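Local coordinates for hypothetical membrane spanning protein (Thermus thermophilus, PDB 2VPZ) that probably serves as the membrane-embedded, quinone-binding subunit of a polysulfide reductase complex, exchanging electrons between membrane quinols and its partner subunits, at residues Ala46-Leu51 with Ala165-Pro170; Phe152-Leu157 with Arg177-Ala182; Gly162-Ala165 with Trp171-Phe174; Leu218-Gln223 with Pro228-Leu233. All blocks are in the same frame, centred on the assembly; numbering follows the deposited sequence.

Interaction 1 of 4, residues Ala46-Leu51 with Ala165-Pro170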
loop_
_atom_site.group_PDB
_atom_site.type_symbol
_atom_site.label_atom_id
_atom_site.label_comp_id
_atom_site.label_asym_id
_atom_site.label_seq_id
_atom_site.Cartn_x
_atom_site.Cartn_y
_atom_site.Cartn_z
ATOM N N ALA C 46 -61.495 0.067 20.451
ATOM C CA ALA C 46 -60.450 1.063 20.296
ATOM C C ALA C 46 -59.980 1.697 21.614
ATOM O O ALA C 46 -58.849 2.159 21.729
ATOM C CB ALA C 46 -60.924 2.188 19.324
ATOM N N ARG C 47 -60.838 1.665 22.620
ATOM C CA ARG C 47 -60.559 2.280 23.912
ATOM C C ARG C 47 -59.575 1.589 24.853
ATOM O O ARG C 47 -58.724 2.232 25.483
ATOM C CB ARG C 47 -61.877 2.570 24.627
ATOM C CG ARG C 47 -62.572 3.850 24.185
ATOM C CD ARG C 47 -62.059 5.016 25.032
ATOM N NE ARG C 47 -62.252 4.789 26.467
ATOM C CZ ARG C 47 -62.137 5.719 27.402
ATOM N NH1 ARG C 47 -61.829 6.952 27.029
ATOM N NH2 ARG C 47 -62.330 5.442 28.689
ATOM N N ARG C 48 -59.716 0.280 24.961
ATOM C CA ARG C 48 -58.849 -0.503 25.809
ATOM C C ARG C 48 -57.546 -0.839 25.065
ATOM O O ARG C 48 -56.527 -1.083 25.697
ATOM C CB ARG C 48 -59.545 -1.780 26.284
ATOM C CG ARG C 48 -59.798 -2.772 25.179
ATOM C CD ARG C 48 -60.676 -3.899 25.655
ATOM N NE ARG C 48 -59.920 -5.072 26.066
ATOM C CZ ARG C 48 -59.975 -6.238 25.438
ATOM N NH1 ARG C 48 -60.755 -6.359 24.378
ATOM N NH2 ARG C 48 -59.252 -7.265 25.865
ATOM N N TYR C 49 -57.553 -0.858 23.735
ATOM C CA TYR C 49 -56.287 -1.103 23.042
ATOM C C TYR C 49 -55.394 0.140 23.234
ATOM O O TYR C 49 -54.169 0.046 23.272
ATOM C CB TYR C 49 -56.453 -1.463 21.557
ATOM C CG TYR C 49 -56.585 -2.968 21.356
ATOM C CD1 TYR C 49 -57.835 -3.594 21.414
ATOM C CD2 TYR C 49 -55.453 -3.770 21.195
ATOM C CE1 TYR C 49 -57.955 -4.980 21.324
ATOM C CE2 TYR C 49 -55.554 -5.158 21.105
ATOM C CZ TYR C 49 -56.812 -5.761 21.171
ATOM O OH TYR C 49 -56.928 -7.130 21.077
ATOM N N THR C 50 -56.020 1.296 23.410
ATOM C CA THR C 50 -55.295 2.521 23.644
ATOM C C THR C 50 -54.687 2.510 25.077
ATOM O O THR C 50 -53.538 2.935 25.297
ATOM C CB THR C 50 -56.216 3.763 23.407
ATOM O OG1 THR C 50 -56.849 3.646 22.139
ATOM C CG2 THR C 50 -55.405 5.070 23.478
ATOM N N LEU C 51 -55.421 1.979 26.056
ATOM C CA LEU C 51 -54.895 1.899 27.424
ATOM C C LEU C 51 -53.570 1.085 27.444
ATOM O O LEU C 51 -52.582 1.526 28.041
ATOM C CB LEU C 51 -55.893 1.278 28.443
ATOM C CG LEU C 51 -55.343 1.126 29.882
ATOM C CD1 LEU C 51 -55.028 2.511 30.518
ATOM C CD2 LEU C 51 -56.329 0.347 30.780
ATOM N N ALA C 165 -54.748 -11.753 19.896
ATOM C CA ALA C 165 -55.400 -13.066 19.751
ATOM C C ALA C 165 -55.482 -13.880 21.060
ATOM O O ALA C 165 -56.348 -14.749 21.203
ATOM C CB ALA C 165 -54.706 -13.906 18.654
ATOM N N LEU C 166 -54.579 -13.622 22.010
ATOM C CA LEU C 166 -54.607 -14.310 23.306
ATOM C C LEU C 166 -55.770 -13.657 24.137
ATOM O O LEU C 166 -56.494 -14.351 24.868
ATOM C CB LEU C 166 -53.224 -14.248 24.017
ATOM C CG LEU C 166 -52.098 -15.136 23.410
ATOM C CD1 LEU C 166 -50.749 -14.909 24.130
ATOM C CD2 LEU C 166 -52.503 -16.618 23.480
ATOM N N LEU C 167 -55.951 -12.345 23.956
ATOM C CA LEU C 167 -57.016 -11.547 24.577
ATOM C C LEU C 167 -58.378 -11.821 23.833
ATOM O O LEU C 167 -59.389 -11.142 24.049
ATOM C CB LEU C 167 -56.655 -10.034 24.572
ATOM C CG LEU C 167 -55.287 -9.635 25.178
ATOM C CD1 LEU C 167 -55.158 -8.105 25.305
ATOM C CD2 LEU C 167 -55.098 -10.293 26.558
ATOM N N LYS C 168 -58.366 -12.835 22.961
ATOM C CA LYS C 168 -59.524 -13.295 22.174
ATOM C C LYS C 168 -60.215 -12.340 21.165
ATOM O O LYS C 168 -61.392 -12.528 20.835
ATOM C CB LYS C 168 -60.567 -13.962 23.109
ATOM C CG LYS C 168 -60.124 -15.280 23.820
ATOM C CD LYS C 168 -59.844 -16.468 22.867
ATOM C CE LYS C 168 -59.139 -17.628 23.600
ATOM N NZ LYS C 168 -58.283 -18.472 22.703
ATOM N N SER C 169 -59.510 -11.308 20.692
ATOM C CA SER C 169 -60.085 -10.409 19.676
ATOM C C SER C 169 -60.171 -11.296 18.396
ATOM O O SER C 169 -59.158 -11.885 17.974
ATOM C CB SER C 169 -59.207 -9.149 19.456
ATOM O OG SER C 169 -59.115 -8.369 20.629
ATOM N N PRO C 170 -61.390 -11.420 17.769
ATOM C CA PRO C 170 -61.672 -12.205 16.545
ATOM C C PRO C 170 -60.898 -11.887 15.213
ATOM O O PRO C 170 -60.570 -12.805 14.432
ATOM C CB PRO C 170 -63.204 -12.121 16.389
ATOM C CG PRO C 170 -63.730 -11.441 17.667
ATOM C CD PRO C 170 -62.554 -10.596 18.133
#
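Tyr49 and Ser169 join their hydroxyls in the tight half of this contact, while Arg48 and Leu167 meet more loosely beside them. The Tyr49 OH to Ser169 OG hydrogen bond is 2.6 Å long, and OG lies in the plane of the phenol ring, at its edge. The serine methylene closes up behind it, with Ser169 CB 3.4 Å from Tyr49 OH. Each hydroxyl can give or accept a proton, so the pair suits a buried place where two polar ends have to satisfy each other. Tyrosine also has the length required: the two backbones stand well apart, the closest CA atoms, Tyr49 CA and Leu167 CA, being 10.6 Å from each other, and its rigid ring spans most of that gap. A phenylalanine in its place would probably leave Ser169 OG without this buried partner.

The partly exposed side is different. Arg48 CG sits between the backbone N and the carbonyl carbon (chi1 68°), and the chain then bends, running past Leu167 in the opposite sense; Arg48 NH2 grazes Leu167 CB at 4.0 Å, a loose van der Waals contact between the guanidinium and the leucine CB. The charge itself is engaged next door: NH1 forms a salt bridge with Glu45, and NH2 bonds to the Tyr52 hydroxyl. Ser169 is delivered to the tyrosine by the turn that closes helix 148-166. Lys168, with positive phi (61°), is the C-prime residue of a Schellman motif, in which Ser169 N returns to Ala164 O and Lys168 N, weakly, to Ala165 O.

Interaction 2 of 4, residues Phe152-Leu157 with Arg177-Ala182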
loop_
_atom_site.group_PDB
_atom_site.type_symbol
_atom_site.label_atom_id
_atom_site.label_comp_id
_atom_site.label_asym_id
_atom_site.label_seq_id
_atom_site.Cartn_x
_atom_site.Cartn_y
_atom_site.Cartn_z
ATOM N N PHE C 152 -37.295 -6.068 11.527
ATOM C CA PHE C 152 -37.808 -5.512 12.752
ATOM C C PHE C 152 -39.286 -5.006 12.703
ATOM O O PHE C 152 -40.035 -5.285 13.646
ATOM C CB PHE C 152 -36.754 -4.607 13.423
ATOM C CG PHE C 152 -35.696 -5.378 14.234
ATOM C CD1 PHE C 152 -34.790 -6.215 13.588
ATOM C CD2 PHE C 152 -35.671 -5.321 15.645
ATOM C CE1 PHE C 152 -33.863 -6.997 14.303
ATOM C CE2 PHE C 152 -34.748 -6.102 16.388
ATOM C CZ PHE C 152 -33.846 -6.940 15.714
ATOM N N PRO C 153 -39.713 -4.289 11.623
ATOM C CA PRO C 153 -41.116 -3.849 11.538
ATOM C C PRO C 153 -42.149 -5.047 11.474
ATOM O O PRO C 153 -43.180 -5.044 12.160
ATOM C CB PRO C 153 -41.160 -3.001 10.272
ATOM C CG PRO C 153 -39.806 -2.340 10.254
ATOM C CD PRO C 153 -38.850 -3.429 10.794
ATOM N N LEU C 154 -41.878 -6.054 10.646
ATOM C CA LEU C 154 -42.754 -7.220 10.507
ATOM C C LEU C 154 -42.849 -8.056 11.791
ATOM O O LEU C 154 -43.888 -8.648 12.099
ATOM C CB LEU C 154 -42.310 -8.141 9.341
ATOM C CG LEU C 154 -42.655 -7.704 7.896
ATOM C CD1 LEU C 154 -41.685 -8.355 6.880
ATOM C CD2 LEU C 154 -44.127 -8.046 7.551
ATOM N N THR C 155 -41.776 -8.087 12.560
ATOM C CA THR C 155 -41.740 -8.874 13.783
ATOM C C THR C 155 -42.466 -8.203 14.966
ATOM O O THR C 155 -43.020 -8.891 15.850
ATOM C CB THR C 155 -40.244 -9.258 14.100
ATOM O OG1 THR C 155 -40.082 -10.672 14.004
ATOM C CG2 THR C 155 -39.833 -8.747 15.458
ATOM N N ALA C 156 -42.504 -6.873 14.958
ATOM C CA ALA C 156 -43.192 -6.079 15.977
ATOM C C ALA C 156 -44.724 -6.256 15.790
ATOM O O ALA C 156 -45.499 -6.160 16.754
ATOM C CB ALA C 156 -42.790 -4.565 15.844
ATOM N N LEU C 157 -45.130 -6.556 14.554
ATOM C CA LEU C 157 -46.530 -6.812 14.199
ATOM C C LEU C 157 -46.950 -8.229 14.661
ATOM O O LEU C 157 -48.035 -8.408 15.216
ATOM C CB LEU C 157 -46.774 -6.584 12.690
ATOM C CG LEU C 157 -46.543 -5.122 12.224
ATOM C CD1 LEU C 157 -46.589 -4.999 10.681
ATOM C CD2 LEU C 157 -47.583 -4.198 12.904
ATOM N N ARG C 177 -51.344 -14.781 10.922
ATOM C CA ARG C 177 -50.779 -15.864 10.082
ATOM C C ARG C 177 -50.104 -15.367 8.764
ATOM O O ARG C 177 -49.120 -15.965 8.285
ATOM C CB ARG C 177 -51.840 -16.933 9.777
ATOM C CG ARG C 177 -52.448 -17.634 11.003
ATOM C CD ARG C 177 -53.346 -18.823 10.621
ATOM N NE ARG C 177 -53.335 -19.891 11.624
ATOM C CZ ARG C 177 -54.403 -20.421 12.204
ATOM N NH1 ARG C 177 -55.612 -19.984 11.889
ATOM N NH2 ARG C 177 -54.260 -21.382 13.111
ATOM N N VAL C 178 -50.647 -14.296 8.190
ATOM C CA VAL C 178 -50.120 -13.661 6.974
ATOM C C VAL C 178 -48.759 -13.002 7.332
ATOM O O VAL C 178 -47.727 -13.304 6.727
ATOM C CB VAL C 178 -51.111 -12.546 6.413
ATOM C CG1 VAL C 178 -50.499 -11.836 5.191
ATOM C CG2 VAL C 178 -52.481 -13.162 6.049
ATOM N N LEU C 179 -48.765 -12.125 8.342
ATOM C CA LEU C 179 -47.552 -11.441 8.815
ATOM C C LEU C 179 -46.478 -12.362 9.437
ATOM O O LEU C 179 -45.286 -12.035 9.422
ATOM C CB LEU C 179 -47.910 -10.309 9.803
ATOM C CG LEU C 179 -48.712 -9.169 9.163
ATOM C CD1 LEU C 179 -49.065 -8.109 10.209
ATOM C CD2 LEU C 179 -47.909 -8.556 8.001
ATOM N N ALA C 180 -46.893 -13.495 9.992
ATOM C CA ALA C 180 -45.949 -14.462 10.569
ATOM C C ALA C 180 -45.309 -15.300 9.430
ATOM O O ALA C 180 -44.173 -15.769 9.555
ATOM C CB ALA C 180 -46.653 -15.373 11.626
ATOM N N GLY C 181 -46.046 -15.474 8.334
ATOM C CA GLY C 181 -45.542 -16.177 7.155
ATOM C C GLY C 181 -44.494 -15.318 6.443
ATOM O O GLY C 181 -43.454 -15.818 5.973
ATOM N N ALA C 182 -44.752 -14.012 6.372
ATOM C CA ALA C 182 -43.830 -13.031 5.785
ATOM C C ALA C 182 -42.511 -13.000 6.606
ATOM O O ALA C 182 -41.429 -13.235 6.052
ATOM C CB ALA C 182 -44.491 -11.617 5.762
#
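Leu154 packs on Leu179 and Ala182, and Leu157 on Leu179, in a wholly apolar contact between consecutive transmembrane helices, 148-166 and 175-189. The two short segments run roughly antiparallel, at 145° between their N-to-C directions, with axes 9.1 Å apart at closest approach.

Leu179 is central, its forked end serving both leucines opposite. One branch, CD1, rests on the base of the neighbouring side chain, 3.7 Å from Leu157 CB, and also reaches the tip of that residue at Leu157 CD1. The other branch, CD2, lies 3.8 Å from Leu154 CD2. With CG beside the backbone N (chi1 -65°) and an extended chi2, the Leu179 fork straddles the two. Leu154 crosses it at about a right angle, so these chains touch through methyls rather than along their lengths. Leu154 CD2 also touches Ala182 CB at 4.0 Å, one turn further along; the small alanine lets the leucine methyl settle against the helix surface.

Three of the four, Leu154, Leu179 and Ala182, also pack on the second subunit, another copy of this protein: Leu154 on Ala182 of that subunit, Ala182 on its Leu154, and Leu179 on its Val178. Leucine and alanine suit this place because they offer shape without polar groups that would need partners. The arrangement is that of an antiparallel alpha-alpha hairpin in a transmembrane helical bundle, with one face turned to a dimer interface.

Interaction 3 of 4, residues Gly162-Ala165 with Trp171-Phe174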
loop_
_atom_site.group_PDB
_atom_site.type_symbol
_atom_site.label_atom_id
_atom_site.label_comp_id
_atom_site.label_asym_id
_atom_site.label_seq_id
_atom_site.Cartn_x
_atom_site.Cartn_y
_atom_site.Cartn_z
ATOM N N GLY C 162 -50.284 -11.277 18.028
ATOM C CA GLY C 162 -50.203 -12.492 18.818
ATOM C C GLY C 162 -50.819 -12.268 20.200
ATOM O O GLY C 162 -51.475 -13.158 20.757
ATOM N N LEU C 163 -50.619 -11.065 20.745
ATOM C CA LEU C 163 -51.150 -10.612 22.053
ATOM C C LEU C 163 -52.697 -10.404 21.933
ATOM O O LEU C 163 -53.482 -10.907 22.763
ATOM C CB LEU C 163 -50.449 -9.299 22.512
ATOM C CG LEU C 163 -50.472 -8.768 23.956
ATOM C CD1 LEU C 163 -51.213 -7.427 24.029
ATOM C CD2 LEU C 163 -51.111 -9.795 24.914
ATOM N N ALA C 164 -53.108 -9.682 20.884
ATOM C CA ALA C 164 -54.519 -9.408 20.572
ATOM C C ALA C 164 -55.334 -10.705 20.483
ATOM O O ALA C 164 -56.479 -10.754 20.946
ATOM C CB ALA C 164 -54.637 -8.614 19.227
ATOM N N ALA C 165 -54.748 -11.753 19.896
ATOM C CA ALA C 165 -55.400 -13.066 19.751
ATOM C C ALA C 165 -55.482 -13.880 21.060
ATOM O O ALA C 165 -56.348 -14.749 21.203
ATOM C CB ALA C 165 -54.706 -13.906 18.654
ATOM N N TRP C 171 -60.664 -10.594 14.981
ATOM C CA TRP C 171 -59.918 -9.986 13.837
ATOM C C TRP C 171 -58.410 -9.908 14.254
ATOM O O TRP C 171 -58.058 -9.088 15.014
ATOM C CB TRP C 171 -60.353 -8.541 13.625
ATOM C CG TRP C 171 -60.253 -7.732 14.949
ATOM C CD1 TRP C 171 -61.276 -7.461 15.815
ATOM C CD2 TRP C 171 -59.046 -7.206 15.597
ATOM N NE1 TRP C 171 -60.790 -6.826 16.937
ATOM C CE2 TRP C 171 -59.434 -6.664 16.828
ATOM C CE3 TRP C 171 -57.670 -7.165 15.247
ATOM C CZ2 TRP C 171 -58.497 -6.074 17.727
ATOM C CZ3 TRP C 171 -56.738 -6.605 16.128
ATOM C CH2 TRP C 171 -57.161 -6.064 17.359
ATOM N N ALA C 172 -57.530 -10.764 13.769
ATOM C CA ALA C 172 -56.116 -10.735 14.177
ATOM C C ALA C 172 -55.514 -12.141 13.970
ATOM O O ALA C 172 -54.352 -12.240 13.551
ATOM C CB ALA C 172 -55.961 -10.286 15.689
ATOM N N LEU C 173 -56.274 -13.202 14.224
ATOM C CA LEU C 173 -55.740 -14.578 13.983
ATOM C C LEU C 173 -55.522 -14.881 12.492
ATOM O O LEU C 173 -54.846 -15.869 12.169
ATOM C CB LEU C 173 -56.561 -15.771 14.605
ATOM C CG LEU C 173 -55.995 -17.162 14.171
ATOM C CD1 LEU C 173 -54.694 -17.515 14.936
ATOM C CD2 LEU C 173 -57.048 -18.268 14.352
ATOM N N PHE C 174 -56.102 -14.088 11.592
ATOM C CA PHE C 174 -55.836 -14.270 10.141
ATOM C C PHE C 174 -54.636 -13.317 9.809
ATOM O O PHE C 174 -53.631 -13.775 9.240
ATOM C CB PHE C 174 -57.102 -14.017 9.258
ATOM C CG PHE C 174 -56.825 -13.882 7.761
ATOM C CD1 PHE C 174 -56.233 -14.912 7.017
ATOM C CD2 PHE C 174 -57.130 -12.682 7.113
ATOM C CE1 PHE C 174 -55.940 -14.739 5.639
ATOM C CE2 PHE C 174 -56.848 -12.487 5.753
ATOM C CZ PHE C 174 -56.249 -13.517 5.013
#
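Ala164 makes both apolar contacts here, turning its single methyl toward the chain that comes back after the helix ends. Ala164 CB lies 4.0 Å from Trp171 CH2, at the far end of the six-membered ring, and 4.1 Å from Ala172 CB. The methyl approaches the indole obliquely, so this is ordinary van der Waals contact with the benzo end. Around this core the packing opens out: Ala165 CB and Leu173 CB stand 4.8 Å apart, slightly beyond direct touch. The small side chain of Ala164 suits a place with the indole and the Ala172 methyl both close by.

These residues belong to the turn of a helical hairpin, in which the end of helix 148-166 is followed by a short loop leading into helix 175-189; the loop folds back against the last turn of the first helix.

The aromatic part depends on a torsion. The bond from Trp171 CA to CB leads away from the helix, yet with CG placed between the backbone N and the carbonyl carbon (chi1 53°) the indole swings back across the loop and brings its outer end to Ala164. Its ring also meets that of Tyr49, with the planes at about 60°, and touches Leu34 and Leu38 of helix 16-41.

The polar interaction lies at the pyrrole side of the indole, where Trp171 NE1 is hydrogen-bonded to Glu45 OE2.

Interaction 4 of 4, residues Leu218-Gln223 with Pro228-Leu233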
loop_
_atom_site.group_PDB
_atom_site.type_symbol
_atom_site.label_atom_id
_atom_site.label_comp_id
_atom_site.label_asym_id
_atom_site.label_seq_id
_atom_site.Cartn_x
_atom_site.Cartn_y
_atom_site.Cartn_z
ATOM N N LEU C 218 -43.555 -21.993 13.060
ATOM C CA LEU C 218 -44.375 -22.784 12.112
ATOM C C LEU C 218 -45.670 -23.322 12.773
ATOM O O LEU C 218 -46.615 -23.715 12.080
ATOM C CB LEU C 218 -43.562 -23.961 11.472
ATOM C CG LEU C 218 -42.426 -23.692 10.466
ATOM C CD1 LEU C 218 -41.915 -25.006 9.844
ATOM C CD2 LEU C 218 -42.899 -22.741 9.352
ATOM N N GLY C 219 -45.676 -23.336 14.105
ATOM C CA GLY C 219 -46.808 -23.743 14.908
ATOM C C GLY C 219 -47.889 -22.668 14.932
ATOM O O GLY C 219 -48.940 -22.811 15.577
ATOM N N THR C 220 -47.635 -21.553 14.255
ATOM C CA THR C 220 -48.638 -20.488 14.148
ATOM C C THR C 220 -49.726 -20.904 13.078
ATOM O O THR C 220 -50.811 -20.314 13.049
ATOM C CB THR C 220 -47.973 -19.084 13.751
ATOM O OG1 THR C 220 -46.821 -18.809 14.541
ATOM C CG2 THR C 220 -49.002 -17.923 13.910
ATOM N N PHE C 221 -49.457 -21.928 12.255
ATOM C CA PHE C 221 -50.363 -22.454 11.190
ATOM C C PHE C 221 -51.063 -23.816 11.443
ATOM O O PHE C 221 -51.767 -24.329 10.561
ATOM C CB PHE C 221 -49.582 -22.538 9.853
ATOM C CG PHE C 221 -48.757 -21.339 9.529
ATOM C CD1 PHE C 221 -47.353 -21.421 9.454
ATOM C CD2 PHE C 221 -49.374 -20.115 9.321
ATOM C CE1 PHE C 221 -46.592 -20.281 9.181
ATOM C CE2 PHE C 221 -48.638 -18.964 9.064
ATOM C CZ PHE C 221 -47.229 -19.045 8.990
ATOM N N TRP C 222 -50.858 -24.342 12.649
ATOM C CA TRP C 222 -51.354 -25.636 13.216
ATOM C C TRP C 222 -52.617 -25.612 14.126
ATOM O O TRP C 222 -53.740 -25.372 13.650
ATOM C CB TRP C 222 -50.228 -26.334 14.003
ATOM C CG TRP C 222 -50.660 -27.645 14.642
ATOM C CD1 TRP C 222 -51.743 -28.413 14.286
ATOM C CD2 TRP C 222 -50.009 -28.363 15.716
ATOM N NE1 TRP C 222 -51.797 -29.544 15.055
ATOM C CE2 TRP C 222 -50.754 -29.546 15.939
ATOM C CE3 TRP C 222 -48.868 -28.124 16.512
ATOM C CZ2 TRP C 222 -50.395 -30.504 16.926
ATOM C CZ3 TRP C 222 -48.499 -29.078 17.503
ATOM C CH2 TRP C 222 -49.268 -30.252 17.691
ATOM N N GLN C 223 -52.436 -25.884 15.424
ATOM C CA GLN C 223 -53.521 -25.889 16.439
ATOM C C GLN C 223 -53.851 -24.424 16.884
ATOM O O GLN C 223 -52.948 -23.634 17.200
ATOM C CB GLN C 223 -53.172 -26.802 17.684
ATOM C CG GLN C 223 -54.339 -27.101 18.732
ATOM C CD GLN C 223 -55.097 -28.443 18.532
ATOM O OE1 GLN C 223 -54.782 -29.231 17.638
ATOM N NE2 GLN C 223 -56.100 -28.698 19.390
ATOM N N PRO C 228 -50.867 -18.429 18.857
ATOM C CA PRO C 228 -50.287 -17.155 19.328
ATOM C C PRO C 228 -48.997 -17.285 20.196
ATOM O O PRO C 228 -48.136 -16.389 20.205
ATOM C CB PRO C 228 -51.396 -16.500 20.148
ATOM C CG PRO C 228 -52.643 -16.969 19.523
ATOM C CD PRO C 228 -52.316 -18.449 19.114
ATOM N N TRP C 229 -48.887 -18.357 20.980
ATOM C CA TRP C 229 -47.694 -18.540 21.814
ATOM C C TRP C 229 -46.483 -18.750 20.920
ATOM O O TRP C 229 -45.482 -18.039 21.034
ATOM C CB TRP C 229 -47.862 -19.683 22.830
ATOM C CG TRP C 229 -48.776 -19.285 23.967
ATOM C CD1 TRP C 229 -50.071 -19.703 24.182
ATOM C CD2 TRP C 229 -48.510 -18.296 24.986
ATOM N NE1 TRP C 229 -50.609 -19.031 25.255
ATOM C CE2 TRP C 229 -49.681 -18.166 25.766
ATOM C CE3 TRP C 229 -47.395 -17.500 25.307
ATOM C CZ2 TRP C 229 -49.769 -17.270 26.868
ATOM C CZ3 TRP C 229 -47.474 -16.601 26.404
ATOM C CH2 TRP C 229 -48.661 -16.502 27.164
ATOM N N ALA C 230 -46.595 -19.709 20.014
ATOM C CA ALA C 230 -45.546 -20.039 19.055
ATOM C C ALA C 230 -45.089 -18.817 18.221
ATOM O O ALA C 230 -43.886 -18.616 18.027
ATOM C CB ALA C 230 -46.007 -21.201 18.113
ATOM N N GLY C 231 -46.040 -18.010 17.748
ATOM C CA GLY C 231 -45.761 -16.804 16.984
ATOM C C GLY C 231 -45.077 -15.712 17.789
ATOM O O GLY C 231 -44.193 -15.000 17.279
ATOM N N LEU C 232 -45.473 -15.571 19.062
ATOM C CA LEU C 232 -44.896 -14.606 20.045
ATOM C C LEU C 232 -43.435 -14.973 20.378
ATOM O O LEU C 232 -42.538 -14.119 20.329
ATOM C CB LEU C 232 -45.698 -14.541 21.363
ATOM C CG LEU C 232 -46.881 -13.566 21.556
ATOM C CD1 LEU C 232 -48.011 -14.215 22.384
ATOM C CD2 LEU C 232 -46.404 -12.249 22.213
ATOM N N LEU C 233 -43.199 -16.226 20.745
ATOM C CA LEU C 233 -41.867 -16.689 21.095
ATOM C C LEU C 233 -40.916 -16.706 19.869
ATOM O O LEU C 233 -39.730 -16.427 20.013
ATOM C CB LEU C 233 -41.915 -18.068 21.811
ATOM C CG LEU C 233 -42.994 -18.258 22.912
ATOM C CD1 LEU C 233 -42.990 -19.702 23.453
ATOM C CD2 LEU C 233 -42.792 -17.240 24.056
#
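Thr220 rests on Gly231, and Gly219 beside it on Ala230, in a helical hairpin whose loop, after helix 210-217, folds back on helix 227-245. Two glycines and an alanine let the loop and the helix come close: Thr220 CA and Gly231 CA are 5.5 Å apart, and Gly219 CA and Ala230 CA are 5.7 Å apart.

Thr220 carries the polar share of the contact. From its CB, 4.5 Å from Gly231 CA and hardly touching, the side chain divides. The hydroxyl branch lies beside the backbone N (chi1 -47°) and reaches the helix: OG1 sits 3.3 Å from Gly231 CA. It is also near the amide of that glycine, but the angle is poor and the approach makes no hydrogen bond. Instead, OG1 bonds to the carbonyl of Gly217, at the end of the preceding helix. The hydroxyl is thus satisfied in its own turn, while its outer surface packs on the glycine. The methyl, CG2, is anti to the backbone N and makes no close contact with segment 228-233; the side chain as a whole also touches Leu176 of helix 175-189.

The closeness is consistent with a glycine at Gly231: a beta carbon there would lie only 3.2 Å from Thr220 OG1. Gly219 is under a similar constraint, as a beta carbon on it would point toward the helix and press on the alanine methyl. Lacking one, Gly219 offers bare backbone, and the Ala230 CB methyl packs 4.0 Å from Gly219 C and 4.2 Å from Gly219 CA.

Interactions 1, 2 and 3 all draw on helix 148-166: interaction 2 on its middle, interactions 3 and 1 on its end and the loop beyond. Interaction 2, about 11 Å from the chain centre, is purely apolar and faces the second subunit. The other three lie 17 to 19 Å out, near helix ends, where hydroxyls and charges appear. Interaction 3 is the buried one; interactions 1, 2 and 4 are partly buried, even though interaction 2 lies nearest the chain centre. Tyr49 joins interactions 1 and 3, its OH lying against Ala164 CB. Interaction 4, which depends on small residues, is tied to interaction 2 by Arg177 NE, 2.9 Å from Thr220 O, and to interaction 3 through Pro228 packing on Ala165.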